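Local coordinates for protein alpha-L-rhamnosidase (Streptomyces avermitilis, PDB 3W5M) that hydrolyses terminal alpha-L-rhamnose from flavonoid glycosides and gum arabic, and carries a calcium-dependent module that binds L-rhamnose, at residues N180-S185 against E190-D195; V224-A229 against A234-V239. One frame throughout, in Å; residues are numbered along the deposited sequence.

Contact 1: residues N180-S185 against E190-D195. With CA (calcium ion), chain B.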
ATOM      1  N   ASN A 180     -26.074  19.491  18.086  1.00 22.25           N
ATOM      2  CA  ASN A 180     -25.463  18.251  17.594  1.00 24.17           C
ATOM      3  C   ASN A 180     -25.972  17.709  16.278  1.00 24.59           C
ATOM      4  O   ASN A 180     -25.198  17.107  15.527  1.00 23.76           O
ATOM      5  CB  ASN A 180     -25.617  17.151  18.653  1.00 26.54           C
ATOM      6  CG  ASN A 180     -24.813  17.459  19.886  1.00 28.57           C
ATOM      7  OD1 ASN A 180     -25.343  17.976  20.877  1.00 30.18           O
ATOM      8  ND2 ASN A 180     -23.501  17.225  19.804  1.00 29.69           N
ATOM      9  N   VAL A 181     -27.261  17.894  15.999  1.00 23.23           N
ATOM     10  CA  VAL A 181     -27.829  17.363  14.744  1.00 24.52           C
ATOM     11  C   VAL A 181     -28.856  18.312  14.140  1.00 24.59           C
ATOM     12  O   VAL A 181     -29.368  19.211  14.832  1.00 24.51           O
ATOM     13  CB  VAL A 181     -28.513  15.978  14.928  1.00 27.64           C
ATOM     14  CG1 VAL A 181     -27.500  14.898  15.297  1.00 27.98           C
ATOM     15  CG2 VAL A 181     -29.657  16.040  15.940  1.00 26.99           C
ATOM     16  N   TYR A 182     -29.183  18.090  12.866  1.00 24.73           N
ATOM     17  CA  TYR A 182     -30.122  18.958  12.157  1.00 24.09           C
ATOM     18  C   TYR A 182     -30.957  18.165  11.146  1.00 24.88           C
ATOM     19  O   TYR A 182     -30.579  17.058  10.751  1.00 27.11           O
ATOM     20  CB  TYR A 182     -29.387  20.106  11.462  1.00 24.84           C
ATOM     21  CG  TYR A 182     -28.416  19.633  10.408  1.00 25.12           C
ATOM     22  CD1 TYR A 182     -28.855  19.307   9.129  1.00 24.28           C
ATOM     23  CD2 TYR A 182     -27.061  19.478  10.698  1.00 25.99           C
ATOM     24  CE1 TYR A 182     -27.975  18.843   8.162  1.00 26.86           C
ATOM     25  CE2 TYR A 182     -26.169  19.026   9.733  1.00 27.66           C
ATOM     26  CZ  TYR A 182     -26.636  18.714   8.462  1.00 26.59           C
ATOM     27  OH  TYR A 182     -25.758  18.249   7.512  1.00 28.34           O
ATOM     28  N   ALA A 183     -32.099  18.730  10.750  1.00 24.22           N
ATOM     29  CA  ALA A 183     -32.843  18.266   9.570  1.00 22.42           C
ATOM     30  C   ALA A 183     -33.336  19.529   8.863  1.00 23.44           C
ATOM     31  O   ALA A 183     -34.043  20.341   9.456  1.00 23.04           O
ATOM     32  CB  ALA A 183     -34.010  17.379   9.975  1.00 24.17           C
ATOM     33  N   VAL A 184     -32.902  19.727   7.628  1.00 21.38           N
ATOM     34  CA  VAL A 184     -33.221  20.948   6.906  1.00 21.97           C
ATOM     35  C   VAL A 184     -34.078  20.645   5.666  1.00 24.38           C
ATOM     36  O   VAL A 184     -33.881  19.608   5.000  1.00 24.38           O
ATOM     37  CB  VAL A 184     -31.938  21.760   6.571  1.00 22.93           C
ATOM     38  CG1 VAL A 184     -30.893  20.880   5.878  1.00 25.44           C
ATOM     39  CG2 VAL A 184     -32.277  22.986   5.749  1.00 24.00           C
ATOM     40  N   SER A 185     -35.030  21.537   5.409  1.00 22.89           N
ATOM     41  CA  SER A 185     -35.940  21.456   4.261  1.00 24.56           C
ATOM     42  C   SER A 185     -36.022  22.770   3.499  1.00 25.26           C
ATOM     43  O   SER A 185     -35.797  23.850   4.059  1.00 24.10           O
ATOM     44  CB  SER A 185     -37.328  21.007   4.723  1.00 23.05           C
ATOM     45  OG  SER A 185     -37.925  21.968   5.583  1.00 25.96           O
ATOM     46  N   GLU A 190     -37.426  17.934   2.610  1.00 31.72           N
ATOM     47  CA  GLU A 190     -36.140  17.742   3.308  1.00 32.97           C
ATOM     48  C   GLU A 190     -34.986  17.579   2.310  1.00 33.55           C
ATOM     49  O   GLU A 190     -35.105  16.842   1.331  1.00 35.66           O
ATOM     50  CB  GLU A 190     -36.208  16.532   4.250  1.00 35.57           C
ATOM     51  CG  GLU A 190     -34.974  16.324   5.102  1.00 39.77           C
ATOM     52  CD  GLU A 190     -35.138  15.166   6.074  1.00 44.72           C
ATOM     53  OE1 GLU A 190     -35.772  15.347   7.140  1.00 48.44           O
ATOM     54  OE2 GLU A 190     -34.628  14.068   5.773  1.00 46.30           O
ATOM     55  N   VAL A 191     -33.874  18.266   2.546  1.00 31.61           N
ATOM     56  CA  VAL A 191     -32.735  18.174   1.636  1.00 31.81           C
ATOM     57  C   VAL A 191     -31.489  17.571   2.292  1.00 34.83           C
ATOM     58  O   VAL A 191     -30.562  17.166   1.585  1.00 34.20           O
ATOM     59  CB  VAL A 191     -32.399  19.515   0.950  1.00 30.86           C
ATOM     60  CG1 VAL A 191     -33.605  20.031   0.172  1.00 30.72           C
ATOM     61  CG2 VAL A 191     -31.896  20.565   1.957  1.00 26.97           C
ATOM     62  N   ALA A 192     -31.468  17.508   3.625  1.00 32.01           N
ATOM     63  CA  ALA A 192     -30.345  16.927   4.369  1.00 30.82           C
ATOM     64  C   ALA A 192     -30.717  16.770   5.835  1.00 31.84           C
ATOM     65  O   ALA A 192     -31.533  17.531   6.357  1.00 28.19           O
ATOM     66  CB  ALA A 192     -29.114  17.820   4.250  1.00 30.74           C
ATOM     67  N   ARG A 193     -30.099  15.790   6.484  1.00 32.55           N
ATOM     68  CA  ARG A 193     -30.208  15.588   7.930  1.00 32.10           C
ATOM     69  C   ARG A 193     -29.018  14.821   8.469  1.00 33.23           C
ATOM     70  O   ARG A 193     -28.322  14.133   7.728  1.00 33.63           O
ATOM     71  CB  ARG A 193     -31.496  14.843   8.309  1.00 34.44           C
ATOM     72  CG  ARG A 193     -31.523  13.370   7.925  1.00 40.05           C
ATOM     73  CD  ARG A 193     -32.433  12.542   8.839  1.00 42.26           C
ATOM     74  NE  ARG A 193     -33.811  13.030   8.837  1.00 45.55           N
ATOM     75  CZ  ARG A 193     -34.444  13.576   9.879  1.00 47.34           C
ATOM     76  NH1 ARG A 193     -33.843  13.698  11.061  1.00 51.02           N
ATOM     77  NH2 ARG A 193     -35.693  13.992   9.740  1.00 44.37           N
ATOM     78  N   THR A 194     -28.778  14.977   9.763  1.00 33.13           N
ATOM     79  CA  THR A 194     -27.868  14.127  10.532  1.00 34.90           C
ATOM     80  C   THR A 194     -28.653  13.525  11.685  1.00 37.09           C
ATOM     81  O   THR A 194     -29.704  14.055  12.067  1.00 36.07           O
ATOM     82  CB  THR A 194     -26.624  14.884  11.036  1.00 34.83           C
ATOM     83  OG1 THR A 194     -27.013  16.122  11.655  1.00 31.05           O
ATOM     84  CG2 THR A 194     -25.712  15.200   9.874  1.00 31.15           C
ATOM     85  N   ASP A 195     -28.182  12.403  12.228  1.00 43.47           N
ATOM     86  CA  ASP A 195     -28.995  11.652  13.209  1.00 52.40           C
ATOM     87  C   ASP A 195     -28.317  11.530  14.576  1.00 52.53           C
ATOM     88  O   ASP A 195     -27.104  11.301  14.650  1.00 50.12           O
ATOM     89  CB  ASP A 195     -29.389  10.276  12.647  1.00 53.99           C
ATOM     90  CG  ASP A 195     -30.207  10.384  11.354  1.00 59.93           C
ATOM     91  OD1 ASP A 195     -31.379  10.826  11.399  1.00 60.58           O
ATOM     92  OD2 ASP A 195     -29.668  10.035  10.280  1.00 66.44           O
TER
HETATM   93 CA    CA B1201     -24.176  19.839  22.314  1.00 31.07          CA
HETATM   94  O   HOH W   1     -24.700  17.124  12.742  1.00 33.99           O
HETATM   95  O   HOH W   2     -22.516  17.876  22.640  1.00 44.18           O
HETATM   96  O   HOH W   3     -26.045  15.954   6.170  1.00 37.99           O
HETATM   97  O   HOH W   4     -23.983  19.532  24.702  1.00 28.78           O
HETATM   98  O   HOH W   5     -21.619  20.383  22.568  1.00 34.16           O

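Contact 2: residues V224-A229 against A234-V239. With CA (calcium ion), chain B.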
ATOM      1  N   VAL A 224     -35.603  24.325   9.668  1.00 19.10           N
ATOM      2  CA  VAL A 224     -34.546  23.488  10.219  1.00 19.55           C
ATOM      3  C   VAL A 224     -35.033  23.068  11.579  1.00 20.09           C
ATOM      4  O   VAL A 224     -35.523  23.900  12.321  1.00 19.30           O
ATOM      5  CB  VAL A 224     -33.231  24.305  10.368  1.00 20.51           C
ATOM      6  CG1 VAL A 224     -32.195  23.575  11.202  1.00 18.23           C
ATOM      7  CG2 VAL A 224     -32.637  24.585   9.006  1.00 21.18           C
ATOM      8  N   SER A 225     -34.954  21.777  11.876  1.00 21.14           N
ATOM      9  CA  SER A 225     -34.968  21.307  13.286  1.00 21.50           C
ATOM     10  C   SER A 225     -33.522  21.017  13.685  1.00 22.94           C
ATOM     11  O   SER A 225     -32.719  20.615  12.853  1.00 22.72           O
ATOM     12  CB  SER A 225     -35.853  20.067  13.460  1.00 21.96           C
ATOM     13  OG  SER A 225     -35.343  18.961  12.724  1.00 24.01           O
ATOM     14  N   ALA A 226     -33.173  21.276  14.942  1.00 21.92           N
ATOM     15  CA  ALA A 226     -31.839  20.978  15.427  1.00 22.45           C
ATOM     16  C   ALA A 226     -31.988  20.502  16.854  1.00 23.68           C
ATOM     17  O   ALA A 226     -32.837  21.009  17.595  1.00 22.41           O
ATOM     18  CB  ALA A 226     -30.953  22.214  15.365  1.00 23.39           C
ATOM     19  N   SER A 227     -31.151  19.539  17.242  1.00 24.08           N
ATOM     20  CA  SER A 227     -31.244  18.950  18.575  1.00 25.33           C
ATOM     21  C   SER A 227     -29.905  18.998  19.286  1.00 23.99           C
ATOM     22  O   SER A 227     -28.851  18.764  18.680  1.00 23.93           O
ATOM     23  CB  SER A 227     -31.753  17.509  18.503  1.00 26.19           C
ATOM     24  OG  SER A 227     -33.042  17.493  17.898  1.00 31.46           O
ATOM     25  N   ASN A 228     -29.951  19.298  20.578  1.00 23.70           N
ATOM     26  CA  ASN A 228     -28.745  19.254  21.406  1.00 23.58           C
ATOM     27  C   ASN A 228     -28.792  17.941  22.170  1.00 24.62           C
ATOM     28  O   ASN A 228     -29.820  17.622  22.780  1.00 26.77           O
ATOM     29  CB  ASN A 228     -28.749  20.446  22.358  1.00 23.71           C
ATOM     30  CG  ASN A 228     -27.479  20.553  23.210  1.00 23.21           C
ATOM     31  OD1 ASN A 228     -26.434  20.006  22.883  1.00 24.60           O
ATOM     32  ND2 ASN A 228     -27.585  21.290  24.312  1.00 22.45           N
ATOM     33  N   ALA A 229     -27.695  17.182  22.127  1.00 25.53           N
ATOM     34  CA  ALA A 229     -27.672  15.789  22.627  1.00 27.55           C
ATOM     35  C   ALA A 229     -27.582  15.663  24.144  1.00 29.71           C
ATOM     36  O   ALA A 229     -28.003  14.653  24.736  1.00 30.70           O
ATOM     37  CB  ALA A 229     -26.535  15.027  21.973  1.00 26.74           C
ATOM     38  N   ALA A 234     -24.934  24.394  22.257  1.00 22.03           N
ATOM     39  CA  ALA A 234     -25.791  24.055  21.129  1.00 20.43           C
ATOM     40  C   ALA A 234     -25.768  25.210  20.186  1.00 21.72           C
ATOM     41  O   ALA A 234     -25.565  26.369  20.581  1.00 23.10           O
ATOM     42  CB  ALA A 234     -27.228  23.781  21.566  1.00 19.94           C
ATOM     43  N   GLY A 235     -25.970  24.888  18.917  1.00 19.28           N
ATOM     44  CA  GLY A 235     -26.068  25.904  17.896  1.00 20.95           C
ATOM     45  C   GLY A 235     -26.009  25.244  16.529  1.00 18.57           C
ATOM     46  O   GLY A 235     -25.489  24.131  16.388  1.00 20.12           O
ATOM     47  N   TRP A 236     -26.479  25.948  15.506  1.00 19.17           N
ATOM     48  CA  TRP A 236     -26.358  25.395  14.142  1.00 18.36           C
ATOM     49  C   TRP A 236     -26.040  26.577  13.236  1.00 18.73           C
ATOM     50  O   TRP A 236     -26.301  27.733  13.593  1.00 18.42           O
ATOM     51  CB  TRP A 236     -27.615  24.585  13.709  1.00 17.88           C
ATOM     52  CG  TRP A 236     -28.827  25.417  13.466  1.00 18.16           C
ATOM     53  CD1 TRP A 236     -29.748  25.832  14.393  1.00 18.88           C
ATOM     54  CD2 TRP A 236     -29.246  25.981  12.211  1.00 18.76           C
ATOM     55  NE1 TRP A 236     -30.707  26.616  13.790  1.00 19.92           N
ATOM     56  CE2 TRP A 236     -30.439  26.707  12.452  1.00 19.34           C
ATOM     57  CE3 TRP A 236     -28.745  25.911  10.908  1.00 19.69           C
ATOM     58  CZ2 TRP A 236     -31.136  27.384  11.439  1.00 19.45           C
ATOM     59  CZ3 TRP A 236     -29.445  26.588   9.888  1.00 19.03           C
ATOM     60  CH2 TRP A 236     -30.616  27.318  10.170  1.00 18.54           C
ATOM     61  N   ILE A 237     -25.409  26.302  12.097  1.00 16.95           N
ATOM     62  CA  ILE A 237     -24.930  27.370  11.254  1.00 17.82           C
ATOM     63  C   ILE A 237     -25.102  26.939   9.789  1.00 18.65           C
ATOM     64  O   ILE A 237     -24.945  25.739   9.468  1.00 18.53           O
ATOM     65  CB  ILE A 237     -23.433  27.616  11.577  1.00 18.16           C
ATOM     66  CG1 ILE A 237     -22.884  28.849  10.821  1.00 18.56           C
ATOM     67  CG2 ILE A 237     -22.608  26.335  11.298  1.00 18.86           C
ATOM     68  CD1 ILE A 237     -21.538  29.353  11.375  1.00 18.95           C
ATOM     69  N   CYS A 238     -25.421  27.881   8.899  1.00 19.30           N
ATOM     70  CA  CYS A 238     -25.483  27.522   7.483  1.00 20.10           C
ATOM     71  C   CYS A 238     -25.149  28.704   6.587  1.00 19.41           C
ATOM     72  O   CYS A 238     -25.169  29.869   7.039  1.00 19.16           O
ATOM     73  CB  CYS A 238     -26.856  26.919   7.106  1.00 21.81           C
ATOM     74  SG  CYS A 238     -28.194  28.136   6.986  1.00 24.68           S
ATOM     75  N   VAL A 239     -24.799  28.398   5.331  1.00 18.50           N
ATOM     76  CA  VAL A 239     -24.809  29.401   4.264  1.00 19.50           C
ATOM     77  C   VAL A 239     -25.492  28.775   3.053  1.00 19.86           C
ATOM     78  O   VAL A 239     -25.190  27.643   2.674  1.00 20.70           O
ATOM     79  CB  VAL A 239     -23.403  29.897   3.830  1.00 19.44           C
ATOM     80  CG1 VAL A 239     -23.530  30.988   2.760  1.00 20.22           C
ATOM     81  CG2 VAL A 239     -22.616  30.443   5.012  1.00 22.78           C
TER
HETATM   82 CA    CA B1201     -24.176  19.839  22.314  1.00 31.07          CA
HETATM   83  O   HOH W   4     -23.983  19.532  24.702  1.00 28.78           O
HETATM   84  O   HOH W   2     -22.516  17.876  22.640  1.00 44.18           O
HETATM   85  O   HOH W   5     -21.619  20.383  22.568  1.00 34.16           O

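Contact 1: residues N180-S185 against E190-D195
The Y182 ring carries T194 over one face, with OG1 3.4 Å above the ring plane and displaced toward the rim, while T194 CG2 lies near CE2 and OH. A192 and R193 approach the same ring obliquely. On the other side of the sheet the R193 guanidinium is laid over A183, whose CB touches one of its faces off centre. E190 holds that group in place through a salt bridge, R193 NH2 to E190 OE1 at 2.9 Å, with weak bond geometry; D195 OD1 adds a long salt bridge to R193 NH1. T194 OG1 sits between the backbone N and the carbonyl carbon (chi1 48°), which turns it back to accept a bond from Y182 N at 3.2 Å. The same hydroxyl is hydrogen-bonded to a water, and that water donates to N180 O. Main-chain bonds continue the pairing: T194 N bonds to Y182 O, and V184 N reaches A192 O at 2.9 Å. V184 O then takes V191 N at 2.8 Å and, weakly, A192 N, and V184 CG1 packs on A192 CB. Beyond the paired residues, N180 OD1 binds the calcium ion at 2.6 Å and accepts a bond from A229 N. The whole is an antiparallel beta hairpin at the edge of a sheet of the CBM67 module, with V191 and A192 opposite V184 in a classic beta bulge.

Contact 2: residues V224-A229 against A234-V239
V224 spreads both methyls over the indole of W236. Its CG1 stands 3.8 Å from the centroid of the six-membered ring and only 11° off the ring normal, a CH-pi contact over the face, while CG2 reaches CH2 at 3.6 Å. With CG1 anti to the backbone N (chi1 168°), both branches lie on one face of the indole, CG1 over the six-membered ring and CG2 by CH2 and CZ3. A226 touches the pyrrole half, its CB 3.9 Å from W236 CD1 in an oblique approach. F159 and W257 meet the indole edge-to-face, and I176 and A178 of strand 171-179 also pack against it. Nearer the calcium, the methyl of A234 rests against the amide of N228, with CB 3.6 Å from CG. Here CG is anti to the backbone N (chi1 -176°), and the carboxamide extends to the metal, which OD1 binds at 2.3 Å. Its other end, ND2, is hydrogen-bonded to P153 O and G232 O, which fixes the flip of the amide and directs the oxygen to the ion. D179, N180 and the carbonyl of P233 are the other protein ligands. Between the strands of the two facing sheets the contact is apolar; at its loop end the N228 amide is satisfied by the metal and by backbone carbonyls, consistent with a buried amide oriented for calcium binding.

Both contacts lie in the CBM67 module and share a sheet, in which strands 181-186 and 218-227 are neighbours; A183 N bonds to S225 O between them. Contact 1 works within that sheet at its edge, so main-chain hydrogen bonding dominates and charged side chains occupy its more exposed side. Contact 2 instead joins this sheet to the opposing one through the buried core, and depends on side-chain packing. They converge on one calcium ion, each supplying one asparagine to its coordination. The rhamnose-binding residue N180 is thus tied to both contacts, in a module whose sugar binding requires calcium.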